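Local coordinates for cobalamin (Vitamin B12) biosynthesis CbiX protein (PDB 3LYH) that belongs to the CbiX family of cobalamin biosynthesis and probably acts as a metal-binding lyase, perhaps a chelatase that inserts metal into a tetrapyrrole, at the interface of chains A and B. Coordinates in Å, arbitrary orientation; residue numbers count along the deposited sequence, not the author numbering. Chains: chain A/B, Cobalamin (Vitamin B12) biosynthesis CbiX protein.

The interface of chains A and B. Residues chain A 103, 108-109, 112-113; chain B 27, 103, 109, 112-113.
A:Leu109 and B:Leu109 meet across the two-fold axis through their CD1 methyls, the side chains crossing obliquely; that pair is modelled too close, and the contact is doubtful. The centre of the patch is placed by symmetry instead, since A:Leu109 and A:Ala112 each lie opposite their own twin in chain B. The methyls of A:Ala112 and B:Ala112 face each other, CB to CB at 3.9 Å, and the second methyl of A:Leu109, CD2, comes to 4.1 Å from CB of B:Ala112. Here CA of A:Ala112 and CA of B:Ala112 are 6.5 Å apart, a close approach of helices 107-123 of A and 107-125 of B that the small side chains probably permit.

Two equivalent isoleucine pairs flank the centre. A:Ile103 reaches across with its CD1 tip and strikes B:Ile113 on the flank of its chain, 3.7 Å from CG1; in the twin, CD1 of B:Ile103 lies 3.8 Å from CG1 of A:Ile113. The reach of A:Ile103 depends on its first torsion, chi1 61°, which sets CG1 between the backbone N and carbonyl carbon, while chi2 of 164° extends CD1 toward the partner.

B:Leu27, from helix 18-34, adds a further wall. Its CD2 methyl is shared, touching CB of A:Leu109 at 3.6 Å and CD1 of A:Ile113 at 3.8 Å, the side chains of A:Ile113 and B:Leu27 crossing at about a right angle. A:Ile113 is therefore held from two directions, by B:Ile103 along its CG1 and by B:Leu27 at its tip.

The patch hides 254 Å² of mostly aliphatic surface and forms part of a symmetric homodimer interface, which may be the biological one, joining two CbiX subunits through their C-terminal helices.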
loop_
_atom_site.group_PDB
_atom_site.type_symbol
_atom_site.label_atom_id
_atom_site.label_comp_id
_atom_site.label_asym_id
_atom_site.label_seq_id
_atom_site.Cartn_x
_atom_site.Cartn_y
_atom_site.Cartn_z
ATOM N N ILE A 103 -3.575 -4.126 5.396
ATOM C CA ILE A 103 -3.476 -2.784 5.938
ATOM C C ILE A 103 -4.276 -1.772 5.142
ATOM O O ILE A 103 -4.767 -0.793 5.722
ATOM C CB ILE A 103 -2.032 -2.303 6.066
ATOM C CG1 ILE A 103 -1.342 -2.263 4.685
ATOM C CG2 ILE A 103 -1.232 -3.149 7.065
ATOM C CD1 ILE A 103 -0.084 -1.456 4.686
ATOM N N ARG A 108 -6.743 4.059 9.203
ATOM C CA ARG A 108 -5.512 4.780 9.440
ATOM C C ARG A 108 -4.695 5.031 8.195
ATOM O O ARG A 108 -3.966 6.014 8.129
ATOM C CB ARG A 108 -4.613 4.073 10.450
ATOM C CG ARG A 108 -5.209 4.104 11.846
ATOM C CD ARG A 108 -4.461 3.207 12.785
ATOM N NE ARG A 108 -5.063 3.351 14.112
ATOM C CZ ARG A 108 -4.857 4.371 14.941
ATOM N NH1 ARG A 108 -4.007 5.352 14.656
ATOM N NH2 ARG A 108 -5.509 4.395 16.102
ATOM N N LEU A 109 -4.796 4.143 7.192
ATOM C CA LEU A 109 -4.009 4.316 5.972
ATOM C C LEU A 109 -4.590 5.476 5.135
ATOM O O LEU A 109 -3.839 6.231 4.564
ATOM C CB LEU A 109 -3.890 3.007 5.172
ATOM C CG LEU A 109 -2.661 2.131 5.475
ATOM C CD1 LEU A 109 -1.388 2.749 4.950
ATOM C CD2 LEU A 109 -2.521 1.865 6.961
ATOM N N ALA A 112 -3.323 8.610 6.783
ATOM C CA ALA A 112 -1.927 8.819 6.467
ATOM C C ALA A 112 -1.762 9.390 5.048
ATOM O O ALA A 112 -0.954 10.296 4.812
ATOM C CB ALA A 112 -1.151 7.488 6.625
ATOM N N ILE A 113 -2.520 8.843 4.098
ATOM C CA ILE A 113 -2.460 9.319 2.724
ATOM C C ILE A 113 -2.804 10.823 2.659
ATOM O O ILE A 113 -2.132 11.605 1.980
ATOM C CB ILE A 113 -3.354 8.463 1.785
ATOM C CG1 ILE A 113 -2.730 7.075 1.609
ATOM C CG2 ILE A 113 -3.474 9.112 0.416
ATOM C CD1 ILE A 113 -3.684 6.021 1.098
ATOM N N LEU B 27 -9.401 4.209 0.335
ATOM C CA LEU B 27 -8.084 4.766 0.678
ATOM C C LEU B 27 -7.989 6.243 0.292
ATOM O O LEU B 27 -7.379 7.060 1.008
ATOM C CB LEU B 27 -6.949 3.987 0.009
ATOM C CG LEU B 27 -6.576 2.714 0.774
ATOM C CD1 LEU B 27 -5.754 1.861 -0.152
ATOM C CD2 LEU B 27 -5.787 3.051 2.072
ATOM N N ILE B 103 3.576 6.794 -2.125
ATOM C CA ILE B 103 3.265 6.954 -0.697
ATOM C C ILE B 103 4.157 6.068 0.200
ATOM O O ILE B 103 4.441 6.439 1.321
ATOM C CB ILE B 103 1.780 6.788 -0.367
ATOM C CG1 ILE B 103 1.301 5.383 -0.692
ATOM C CG2 ILE B 103 0.930 7.912 -1.065
ATOM C CD1 ILE B 103 -0.067 5.100 -0.217
ATOM N N LEU B 109 3.770 6.470 6.351
ATOM C CA LEU B 109 3.182 5.126 6.133
ATOM C C LEU B 109 3.723 4.063 7.091
ATOM O O LEU B 109 2.948 3.232 7.597
ATOM C CB LEU B 109 3.308 4.687 4.667
ATOM C CG LEU B 109 2.179 5.068 3.720
ATOM C CD1 LEU B 109 0.892 4.371 3.982
ATOM C CD2 LEU B 109 1.902 6.616 3.669
ATOM N N ALA B 112 1.924 4.578 10.343
ATOM C CA ALA B 112 0.552 4.119 10.232
ATOM C C ALA B 112 0.521 2.604 10.330
ATOM O O ALA B 112 -0.305 2.047 11.022
ATOM C CB ALA B 112 -0.083 4.551 8.896
ATOM N N ILE B 113 1.438 1.945 9.633
ATOM C CA ILE B 113 1.521 0.482 9.678
ATOM C C ILE B 113 1.764 -0.023 11.103
ATOM O O ILE B 113 1.126 -0.946 11.581
ATOM C CB ILE B 113 2.593 -0.060 8.663
ATOM C CG1 ILE B 113 2.111 0.156 7.239
ATOM C CG2 ILE B 113 2.932 -1.520 8.932
ATOM C CD1 ILE B 113 3.201 -0.040 6.172
#